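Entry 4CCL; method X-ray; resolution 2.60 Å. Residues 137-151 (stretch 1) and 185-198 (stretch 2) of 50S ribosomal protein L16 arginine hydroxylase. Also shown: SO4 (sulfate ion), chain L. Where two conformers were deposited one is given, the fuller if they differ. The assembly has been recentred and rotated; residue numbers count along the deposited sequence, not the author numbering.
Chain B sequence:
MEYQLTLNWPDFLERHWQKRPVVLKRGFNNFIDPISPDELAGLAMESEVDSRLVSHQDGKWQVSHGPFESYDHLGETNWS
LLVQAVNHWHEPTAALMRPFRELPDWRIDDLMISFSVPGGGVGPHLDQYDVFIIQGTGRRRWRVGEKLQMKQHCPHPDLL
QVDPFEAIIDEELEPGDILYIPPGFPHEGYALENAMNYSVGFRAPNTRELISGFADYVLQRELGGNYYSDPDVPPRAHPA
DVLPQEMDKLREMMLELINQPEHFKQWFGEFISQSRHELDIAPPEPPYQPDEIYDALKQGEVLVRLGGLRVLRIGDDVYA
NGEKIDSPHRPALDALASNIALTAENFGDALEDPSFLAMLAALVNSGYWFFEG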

ATOM      1  N   THR B 137      16.839 -40.780   6.497  1.00 53.25           N
ATOM      2  CA  THR B 137      16.785 -42.039   7.234  1.00 64.93           C
ATOM      3  C   THR B 137      15.344 -42.462   7.476  1.00 69.43           C
ATOM      4  O   THR B 137      14.464 -41.622   7.663  1.00 68.44           O
ATOM      5  CB  THR B 137      17.453 -41.923   8.619  1.00 70.05           C
ATOM      6  OG1 THR B 137      16.662 -41.073   9.460  1.00 74.60           O
ATOM      7  CG2 THR B 137      18.856 -41.360   8.504  1.00 73.01           C
ATOM      8  N   GLY B 138      15.107 -43.769   7.468  1.00 64.12           N
ATOM      9  CA  GLY B 138      13.785 -44.305   7.720  1.00 58.94           C
ATOM     10  C   GLY B 138      12.932 -44.362   6.472  1.00 56.07           C
ATOM     11  O   GLY B 138      13.448 -44.288   5.357  1.00 53.71           O
ATOM     12  N   ARG B 139      11.624 -44.512   6.662  1.00 53.60           N
ATOM     13  CA  ARG B 139      10.690 -44.586   5.544  1.00 51.85           C
ATOM     14  C   ARG B 139       9.361 -43.907   5.854  1.00 52.12           C
ATOM     15  O   ARG B 139       8.900 -43.905   6.996  1.00 53.69           O
ATOM     16  CB  ARG B 139      10.434 -46.043   5.140  1.00 56.03           C
ATOM     17  CG  ARG B 139      11.620 -46.739   4.492  1.00 69.76           C
ATOM     18  CD  ARG B 139      11.251 -48.098   3.930  1.00 82.70           C
ATOM     19  NE  ARG B 139      10.519 -48.915   4.888  1.00 92.33           N
ATOM     20  CZ  ARG B 139       9.257 -49.301   4.727  1.00 92.89           C
ATOM     21  NH1 ARG B 139       8.589 -48.947   3.636  1.00 84.53           N
ATOM     22  NH2 ARG B 139       8.667 -50.044   5.654  1.00 95.72           N
ATOM     23  N   ARG B 140       8.751 -43.331   4.824  1.00 49.22           N
ATOM     24  CA  ARG B 140       7.427 -42.740   4.953  1.00 54.77           C
ATOM     25  C   ARG B 140       6.548 -43.153   3.791  1.00 51.70           C
ATOM     26  O   ARG B 140       7.030 -43.407   2.686  1.00 43.72           O
ATOM     27  CB  ARG B 140       7.501 -41.214   4.997  1.00 58.21           C
ATOM     28  CG  ARG B 140       8.440 -40.669   6.042  1.00 59.07           C
ATOM     29  CD  ARG B 140       8.308 -39.170   6.179  1.00 55.72           C
ATOM     30  NE  ARG B 140       7.208 -38.794   7.061  1.00 53.66           N
ATOM     31  CZ  ARG B 140       6.694 -37.571   7.124  1.00 58.94           C
ATOM     32  NH1 ARG B 140       7.169 -36.609   6.344  1.00 57.80           N
ATOM     33  NH2 ARG B 140       5.697 -37.310   7.959  1.00 60.94           N
ATOM     34  N   ARG B 141       5.252 -43.227   4.057  1.00 50.75           N
ATOM     35  CA  ARG B 141       4.271 -43.385   3.005  1.00 45.20           C
ATOM     36  C   ARG B 141       3.825 -41.997   2.583  1.00 50.02           C
ATOM     37  O   ARG B 141       3.349 -41.214   3.410  1.00 64.87           O
ATOM     38  CB  ARG B 141       3.076 -44.196   3.499  1.00 49.27           C
ATOM     39  CG  ARG B 141       1.990 -44.400   2.457  1.00 54.67           C
ATOM     40  CD  ARG B 141       0.812 -45.138   3.063  1.00 60.54           C
ATOM     41  NE  ARG B 141      -0.262 -45.366   2.103  1.00 64.61           N
ATOM     42  CZ  ARG B 141      -1.429 -45.918   2.417  1.00 62.78           C
ATOM     43  NH1 ARG B 141      -1.668 -46.291   3.666  1.00 62.27           N
ATOM     44  NH2 ARG B 141      -2.357 -46.092   1.486  1.00 63.25           N
ATOM     45  N   TRP B 142       4.013 -41.696   1.304  1.00 43.16           N
ATOM     46  CA  TRP B 142       3.575 -40.441   0.715  1.00 49.79           C
ATOM     47  C   TRP B 142       2.460 -40.663  -0.297  1.00 53.80           C
ATOM     48  O   TRP B 142       2.503 -41.593  -1.117  1.00 59.06           O
ATOM     49  CB  TRP B 142       4.744 -39.695   0.066  1.00 46.08           C
ATOM     50  CG  TRP B 142       5.482 -38.828   1.030  1.00 50.10           C
ATOM     51  CD1 TRP B 142       6.677 -39.095   1.619  1.00 50.98           C
ATOM     52  CD2 TRP B 142       5.049 -37.548   1.531  1.00 51.74           C
ATOM     53  NE1 TRP B 142       7.028 -38.058   2.453  1.00 50.12           N
ATOM     54  CE2 TRP B 142       6.066 -37.117   2.420  1.00 51.88           C
ATOM     55  CE3 TRP B 142       3.934 -36.752   1.318  1.00 52.10           C
ATOM     56  CZ2 TRP B 142       5.961 -35.892   3.088  1.00 54.23           C
ATOM     57  CZ3 TRP B 142       3.845 -35.543   1.987  1.00 51.88           C
ATOM     58  CH2 TRP B 142       4.857 -35.127   2.864  1.00 52.39           C
ATOM     59  N   ARG B 143       1.463 -39.790  -0.213  1.00 52.70           N
ATOM     60  CA  ARG B 143       0.287 -39.834  -1.057  1.00 48.06           C
ATOM     61  C   ARG B 143       0.021 -38.453  -1.646  1.00 51.22           C
ATOM     62  O   ARG B 143       0.076 -37.447  -0.940  1.00 49.02           O
ATOM     63  CB  ARG B 143      -0.928 -40.317  -0.260  1.00 49.69           C
ATOM     64  CG  ARG B 143      -0.780 -41.731   0.295  1.00 51.75           C
ATOM     65  CD  ARG B 143      -1.975 -42.147   1.143  1.00 53.49           C
ATOM     66  NE  ARG B 143      -3.201 -42.242   0.357  1.00 63.62           N
ATOM     67  CZ  ARG B 143      -4.182 -41.346   0.389  1.00 70.41           C
ATOM     68  NH1 ARG B 143      -4.087 -40.283   1.176  1.00 72.68           N
ATOM     69  NH2 ARG B 143      -5.260 -41.515  -0.364  1.00 71.64           N
ATOM     70  N   VAL B 144      -0.238 -38.410  -2.948  1.00 55.47           N
ATOM     71  CA  VAL B 144      -0.587 -37.170  -3.623  1.00 54.73           C
ATOM     72  C   VAL B 144      -1.852 -37.380  -4.443  1.00 52.43           C
ATOM     73  O   VAL B 144      -1.950 -38.343  -5.208  1.00 62.55           O
ATOM     74  CB  VAL B 144       0.536 -36.696  -4.566  1.00 51.72           C
ATOM     75  CG1 VAL B 144       0.245 -35.285  -5.058  1.00 41.08           C
ATOM     76  CG2 VAL B 144       1.885 -36.748  -3.866  1.00 43.54           C
ATOM     77  N   GLY B 145      -2.820 -36.482  -4.283  1.00 61.23           N
ATOM     78  CA  GLY B 145      -4.057 -36.569  -5.033  1.00 64.63           C
ATOM     79  C   GLY B 145      -4.046 -35.674  -6.253  1.00 64.29           C
ATOM     80  O   GLY B 145      -3.144 -34.854  -6.428  1.00 63.42           O
ATOM     81  N   GLU B 146      -5.058 -35.828  -7.101  1.00 67.51           N
ATOM     82  CA  GLU B 146      -5.193 -34.987  -8.278  1.00 66.60           C
ATOM     83  C   GLU B 146      -5.480 -33.558  -7.829  1.00 71.30           C
ATOM     84  O   GLU B 146      -5.961 -33.334  -6.716  1.00 70.61           O
ATOM     85  CB  GLU B 146      -6.312 -35.515  -9.183  1.00 69.43           C
ATOM     86  CG  GLU B 146      -6.412 -34.834 -10.539  1.00 70.00           C
ATOM     87  CD  GLU B 146      -5.090 -34.813 -11.283  1.00 69.58           C
ATOM     88  OE1 GLU B 146      -4.761 -35.817 -11.950  1.00 73.77           O
ATOM     89  OE2 GLU B 146      -4.381 -33.788 -11.207  1.00 69.25           O
ATOM     90  N   LYS B 147      -5.200 -32.590  -8.695  1.00 72.15           N
ATOM     91  CA  LYS B 147      -5.348 -31.193  -8.326  1.00 73.92           C
ATOM     92  C   LYS B 147      -6.758 -30.765  -8.686  1.00 74.01           C
ATOM     93  O   LYS B 147      -7.119 -30.667  -9.859  1.00 77.48           O
ATOM     94  CB  LYS B 147      -4.326 -30.356  -9.093  1.00 76.45           C
ATOM     95  CG  LYS B 147      -4.514 -28.853  -9.017  1.00 72.53           C
ATOM     96  CD  LYS B 147      -3.694 -28.193 -10.116  1.00 67.39           C
ATOM     97  CE  LYS B 147      -3.498 -26.706  -9.888  1.00 73.12           C
ATOM     98  NZ  LYS B 147      -2.577 -26.138 -10.914  1.00 75.49           N
ATOM     99  N   LEU B 148      -7.549 -30.508  -7.649  1.00 81.08           N
ATOM    100  CA  LEU B 148      -8.968 -30.221  -7.786  1.00 85.38           C
ATOM    101  C   LEU B 148      -9.347 -29.273  -6.664  1.00 96.73           C
ATOM    102  O   LEU B 148      -8.757 -29.321  -5.585  1.00 97.49           O
ATOM    103  CB  LEU B 148      -9.790 -31.506  -7.653  1.00 81.94           C
ATOM    104  CG  LEU B 148      -9.439 -32.725  -8.513  1.00 86.60           C
ATOM    105  CD1 LEU B 148     -10.167 -33.959  -8.008  1.00 74.11           C
ATOM    106  CD2 LEU B 148      -9.764 -32.473  -9.976  1.00 91.66           C
ATOM    107  N   GLN B 149     -10.328 -28.414  -6.915  1.00105.14           N
ATOM    108  CA  GLN B 149     -10.780 -27.469  -5.903  1.00108.33           C
ATOM    109  C   GLN B 149     -11.378 -28.210  -4.711  1.00110.93           C
ATOM    110  O   GLN B 149     -12.267 -29.046  -4.871  1.00115.10           O
ATOM    111  CB  GLN B 149     -11.805 -26.503  -6.498  1.00110.45           C
ATOM    112  CG  GLN B 149     -12.123 -25.307  -5.616  1.00109.65           C
HETATM  113  N   MSE B 150     -10.882 -27.902  -3.517  1.00109.30           N
HETATM  114  CA  MSE B 150     -11.360 -28.550  -2.300  1.00115.08           C
HETATM  115  C   MSE B 150     -11.305 -27.617  -1.093  1.00118.94           C
HETATM  116  O   MSE B 150     -10.389 -26.804  -0.961  1.00119.00           O
HETATM  117  CB  MSE B 150     -10.574 -29.836  -2.028  1.00113.49           C
HETATM  118  CG  MSE B 150      -9.067 -29.691  -2.144  1.00111.62           C
HETATM  119 SE   MSE B 150      -8.148 -31.401  -1.941  1.00148.34          SE
HETATM  120  CE  MSE B 150      -9.041 -32.406  -3.356  1.00 72.63           C
ATOM    121  N   LYS B 151     -12.293 -27.746  -0.213  1.00120.54           N
ATOM    122  CA  LYS B 151     -12.411 -26.879   0.953  1.00120.83           C
ATOM    123  C   LYS B 151     -11.374 -27.213   2.022  1.00115.54           C
ATOM    124  O   LYS B 151     -11.221 -28.368   2.414  1.00115.48           O
ATOM    125  CB  LYS B 151     -13.819 -26.977   1.544  1.00123.74           C
ATOM    126  N   PHE B 185      -1.678 -29.465  -5.572  1.00 53.41           N
ATOM    127  CA  PHE B 185      -1.870 -30.903  -5.423  1.00 50.22           C
ATOM    128  C   PHE B 185      -1.900 -31.300  -3.955  1.00 51.37           C
ATOM    129  O   PHE B 185      -0.911 -31.135  -3.245  1.00 52.58           O
ATOM    130  CB  PHE B 185      -0.766 -31.677  -6.151  1.00 47.01           C
ATOM    131  CG  PHE B 185      -0.860 -31.601  -7.648  1.00 48.96           C
ATOM    132  CD1 PHE B 185      -0.375 -30.498  -8.328  1.00 44.57           C
ATOM    133  CD2 PHE B 185      -1.436 -32.632  -8.375  1.00 50.45           C
ATOM    134  CE1 PHE B 185      -0.459 -30.421  -9.704  1.00 42.13           C
ATOM    135  CE2 PHE B 185      -1.524 -32.561  -9.755  1.00 47.69           C
ATOM    136  CZ  PHE B 185      -1.034 -31.454 -10.419  1.00 43.28           C
ATOM    137  N   PRO B 186      -3.043 -31.826  -3.492  1.00 46.67           N
ATOM    138  CA  PRO B 186      -3.147 -32.259  -2.097  1.00 48.18           C
ATOM    139  C   PRO B 186      -2.216 -33.426  -1.830  1.00 51.22           C
ATOM    140  O   PRO B 186      -2.128 -34.351  -2.639  1.00 53.04           O
ATOM    141  CB  PRO B 186      -4.608 -32.701  -1.973  1.00 48.35           C
ATOM    142  CG  PRO B 186      -5.013 -33.049  -3.357  1.00 50.42           C
ATOM    143  CD  PRO B 186      -4.277 -32.091  -4.248  1.00 47.59           C
ATOM    144  N   HIS B 187      -1.515 -33.372  -0.707  1.00 53.81           N
ATOM    145  CA  HIS B 187      -0.585 -34.429  -0.358  1.00 55.76           C
ATOM    146  C   HIS B 187      -0.567 -34.679   1.140  1.00 50.58           C
ATOM    147  O   HIS B 187      -0.868 -33.794   1.940  1.00 52.55           O
ATOM    148  CB  HIS B 187       0.821 -34.095  -0.858  1.00 57.15           C
ATOM    149  CG  HIS B 187       1.310 -32.752  -0.423  1.00 55.45           C
ATOM    150  ND1 HIS B 187       1.052 -31.601  -1.131  1.00 56.22           N
ATOM    151  CD2 HIS B 187       2.046 -32.376   0.652  1.00 55.25           C
ATOM    152  CE1 HIS B 187       1.604 -30.570  -0.515  1.00 59.65           C
ATOM    153  NE2 HIS B 187       2.213 -31.016   0.572  1.00 60.32           N
ATOM    154  N   GLU B 188      -0.224 -35.905   1.507  1.00 51.18           N
ATOM    155  CA  GLU B 188      -0.127 -36.291   2.899  1.00 57.16           C
ATOM    156  C   GLU B 188       0.958 -37.338   2.990  1.00 57.24           C
ATOM    157  O   GLU B 188       1.115 -38.144   2.084  1.00 60.13           O
ATOM    158  CB  GLU B 188      -1.448 -36.893   3.371  1.00 68.10           C
ATOM    159  CG  GLU B 188      -1.412 -37.430   4.789  1.00 74.23           C
ATOM    160  CD  GLU B 188      -2.727 -38.044   5.217  1.00 78.50           C
ATOM    161  OE1 GLU B 188      -3.493 -38.488   4.337  1.00 76.84           O
ATOM    162  OE2 GLU B 188      -2.995 -38.077   6.436  1.00 81.72           O
ATOM    163  N   GLY B 189       1.703 -37.348   4.085  1.00 55.37           N
ATOM    164  CA  GLY B 189       2.655 -38.415   4.278  1.00 60.06           C
ATOM    165  C   GLY B 189       2.902 -38.675   5.740  1.00 60.06           C
ATOM    166  O   GLY B 189       2.766 -37.778   6.573  1.00 54.08           O
ATOM    167  N   TYR B 190       3.296 -39.903   6.052  1.00 58.31           N
ATOM    168  CA  TYR B 190       3.464 -40.293   7.444  1.00 61.52           C
ATOM    169  C   TYR B 190       4.526 -41.371   7.604  1.00 62.83           C
ATOM    170  O   TYR B 190       4.732 -42.193   6.714  1.00 63.06           O
ATOM    171  CB  TYR B 190       2.128 -40.719   8.072  1.00 63.91           C
ATOM    172  CG  TYR B 190       1.530 -42.003   7.530  1.00 73.02           C
ATOM    173  CD1 TYR B 190       1.901 -43.237   8.050  1.00 71.50           C
ATOM    174  CD2 TYR B 190       0.576 -41.979   6.518  1.00 74.00           C
ATOM    175  CE1 TYR B 190       1.355 -44.411   7.567  1.00 76.21           C
ATOM    176  CE2 TYR B 190       0.021 -43.152   6.030  1.00 69.57           C
ATOM    177  CZ  TYR B 190       0.416 -44.364   6.558  1.00 76.08           C
ATOM    178  OH  TYR B 190      -0.127 -45.535   6.082  1.00 78.40           O
ATOM    179  N   ALA B 191       5.201 -41.353   8.745  1.00 58.04           N
ATOM    180  CA  ALA B 191       6.323 -42.248   8.981  1.00 58.15           C
ATOM    181  C   ALA B 191       5.885 -43.695   9.170  1.00 66.62           C
ATOM    182  O   ALA B 191       4.889 -43.976   9.835  1.00 72.67           O
ATOM    183  CB  ALA B 191       7.130 -41.777  10.182  1.00 58.01           C
ATOM    184  N   LEU B 192       6.631 -44.606   8.553  1.00 67.50           N
ATOM    185  CA  LEU B 192       6.499 -46.028   8.829  1.00 69.65           C
ATOM    186  C   LEU B 192       7.560 -46.360   9.873  1.00 77.27           C
ATOM    187  O   LEU B 192       7.233 -46.760  10.992  1.00 83.43           O
ATOM    188  CB  LEU B 192       6.675 -46.847   7.549  1.00 65.10           C
ATOM    189  CG  LEU B 192       5.645 -46.532   6.458  1.00 61.98           C
ATOM    190  CD1 LEU B 192       5.727 -47.533   5.313  1.00 55.42           C
ATOM    191  CD2 LEU B 192       4.240 -46.494   7.041  1.00 63.42           C
ATOM    192  N   GLU B 193       8.824 -46.202   9.494  1.00 79.65           N
ATOM    193  CA  GLU B 193       9.899 -46.247  10.472  0.50 81.01           C
ATOM    194  C   GLU B 193      10.214 -44.815  10.894  1.00 83.29           C
ATOM    195  O   GLU B 193       9.591 -43.875  10.399  1.00 82.38           O
ATOM    196  CB  GLU B 193      11.137 -46.949   9.908  0.50 78.37           C
ATOM    197  CG  GLU B 193      10.976 -48.458   9.735  0.50 75.41           C
ATOM    198  CD  GLU B 193      10.631 -48.854   8.312  0.50 70.29           C
ATOM    199  OE1 GLU B 193      11.512 -48.737   7.432  0.50 64.03           O
ATOM    200  OE2 GLU B 193       9.481 -49.282   8.072  0.50 55.96           O
ATOM    201  N   ASN B 194      11.148 -44.640  11.825  1.00 83.10           N
ATOM    202  CA  ASN B 194      11.538 -43.303  12.266  1.00 71.30           C
ATOM    203  C   ASN B 194      12.132 -42.555  11.085  1.00 73.25           C
ATOM    204  O   ASN B 194      13.079 -43.026  10.461  1.00 78.61           O
ATOM    205  CB  ASN B 194      12.576 -43.387  13.385  1.00 72.91           C
ATOM    206  CG  ASN B 194      11.957 -43.368  14.769  1.00 76.44           C
ATOM    207  OD1 ASN B 194      10.736 -43.374  14.923  1.00 77.51           O
ATOM    208  ND2 ASN B 194      12.807 -43.346  15.790  1.00 80.45           N
ATOM    209  N   ALA B 195      11.603 -41.374  10.789  1.00 66.29           N
ATOM    210  CA  ALA B 195      11.885 -40.753   9.503  1.00 58.88           C
ATOM    211  C   ALA B 195      12.344 -39.298   9.542  1.00 61.67           C
ATOM    212  O   ALA B 195      11.918 -38.509  10.387  1.00 66.43           O
ATOM    213  CB  ALA B 195      10.687 -40.892   8.600  1.00 57.54           C
HETATM  214  N   MSE B 196      13.221 -38.966   8.598  1.00 57.05           N
HETATM  215  CA  MSE B 196      13.675 -37.601   8.379  1.00 54.24           C
HETATM  216  C   MSE B 196      13.341 -37.170   6.953  1.00 54.30           C
HETATM  217  O   MSE B 196      13.689 -37.853   5.988  1.00 51.43           O
HETATM  218  CB  MSE B 196      15.182 -37.492   8.625  1.00 51.88           C
HETATM  219  CG  MSE B 196      15.573 -37.613  10.088  1.00 62.38           C
HETATM  220 SE   MSE B 196      15.438 -35.912  11.036  1.00 84.10          SE
HETATM  221  CE  MSE B 196      17.269 -35.299  10.786  1.00 69.65           C
ATOM    222  N   ASN B 197      12.650 -36.042   6.828  1.00 49.09           N
ATOM    223  CA  ASN B 197      12.295 -35.502   5.522  1.00 48.41           C
ATOM    224  C   ASN B 197      12.840 -34.095   5.333  1.00 51.08           C
ATOM    225  O   ASN B 197      12.789 -33.267   6.248  1.00 54.87           O
ATOM    226  CB  ASN B 197      10.778 -35.509   5.321  1.00 47.57           C
ATOM    227  CG  ASN B 197      10.279 -36.792   4.684  1.00 53.31           C
ATOM    228  OD1 ASN B 197       9.200 -36.824   4.093  1.00 59.86           O
ATOM    229  ND2 ASN B 197      11.065 -37.857   4.798  1.00 54.38           N
ATOM    230  N   TYR B 198      13.358 -33.832   4.138  1.00 49.74           N
ATOM    231  CA  TYR B 198      13.948 -32.540   3.842  1.00 44.51           C
ATOM    232  C   TYR B 198      13.189 -31.890   2.704  1.00 47.98           C
ATOM    233  O   TYR B 198      13.301 -32.300   1.553  1.00 47.64           O
ATOM    234  CB  TYR B 198      15.416 -32.711   3.450  1.00 39.69           C
ATOM    235  CG  TYR B 198      16.214 -33.509   4.449  1.00 46.42           C
ATOM    236  CD1 TYR B 198      16.184 -34.900   4.437  1.00 43.53           C
ATOM    237  CD2 TYR B 198      16.989 -32.877   5.410  1.00 47.37           C
ATOM    238  CE1 TYR B 198      16.902 -35.637   5.351  1.00 41.45           C
ATOM    239  CE2 TYR B 198      17.717 -33.607   6.330  1.00 50.61           C
ATOM    240  CZ  TYR B 198      17.668 -34.988   6.293  1.00 51.92           C
ATOM    241  OH  TYR B 198      18.384 -35.723   7.205  1.00 54.82           O
TER
HETATM  242  S   SO4 L1375       6.425 -33.062   6.225  1.00 68.78           S
HETATM  243  O1  SO4 L1375       7.821 -33.275   5.855  1.00 62.68           O
HETATM  244  O2  SO4 L1375       5.806 -32.116   5.300  1.00 74.15           O
HETATM  245  O3  SO4 L1375       5.699 -34.325   6.156  1.00 75.26           O
HETATM  246  O4  SO4 L1375       6.374 -32.533   7.584  1.00 65.34           O

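The two stretches meet mainly through an antiparallel strand pair: the strand that begins at Arg140 runs antiparallel to strand 187-191, the axes approaching to 4.5 Å and the directions differing by 172°. Hydrogen-bonded and non-hydrogen-bonded pairs alternate along the register. Arg141 and Tyr190 form one closed ring, with Arg141 N to Tyr190 O and Tyr190 N to Arg141 O both at 2.9 Å; Arg143 and Glu188 form the next, with Arg143 N to Glu188 O at 2.8 Å and Glu188 N to Arg143 O at 2.9 Å. Between these rings the CA atoms of Trp142 and Gly189 come within 4.2 Å, and the Gly189 CA makes a CA-H...O contact of 3.0 Å with Arg141 O. The ladder is extended at one end by the hydrogen bond from Gly145 N to Pro186 O (2.8 Å) and at the other by that from Leu192 N to Arg139 O (2.8 Å).

Beyond Arg139 the partner chain turns, and contact passes to the start of strand 195-198. Met196 N donates to Thr137 O at 3.1 Å. Gly138 packs its CA 3.1 Å from Asn194 O in a CA-H...O contact; a CB here would clash with that same oxygen, and the backbone angles of Gly138 by themselves call for glycine.

Because neighbouring residues of a strand face opposite ways, the side chains sort onto two faces. Arg140, Trp142, Val144, His187 and Ala191 share one. Here Gly189 leaves room for the indole: its CA lies 3.7 Å from the centroid of the six-membered ring of Trp142, over the face, and a CB would run into Trp142 CD2. Asn197, on the other strand of stretch 2, gathers two donors at a single oxygen: Arg140 NH1 and Trp142 NE1 each donate to Asn197 OD1 at 3.0 Å. Asn197 ND2 in turn donates to Met196 O (2.9 Å), which is consistent with OD1 facing the two donors. Arg140 NH1 also donates to O3 of the sulfate ion at 2.7 Å, so NH1 of the buried Arg140 links Asn197 OD1 to the anion.

The other face carries Arg141, Arg143, Glu188 and Tyr190. The fully extended Arg141 side chain runs alongside Tyr190: its CB lies over the phenol ring, 4.2 Å from the centroid of Tyr190, while Arg141 NH1 donates to Tyr190 OH at 3.0 Å. Arg143 and Glu188 are oppositely charged, but the salt bridge from Arg143 NH1 to Glu188 OE1 is long, at 3.7 Å.

A tighter ionic pair lies in the loops. The Arg139 and Glu193 side chains run out side by side, and Arg139 NE donates to Glu193 OE1 and Arg139 NH2, more weakly, to Glu193 OE2, each at 2.7 Å, with Leu192 CB over one face of the guanidinium. At the far end carbon contacts are interleaved with oxygens: Lys147 CB sits 3.6 Å from the centroid of the Phe185 ring, over its face, while Gly145 O meets the ring edge 3.4 Å from Phe185 CD2. Val144 CG1 approaches Phe185 CB at 3.9 Å, and the selenium SE of Met150 lies 3.8 Å from Pro186 CB.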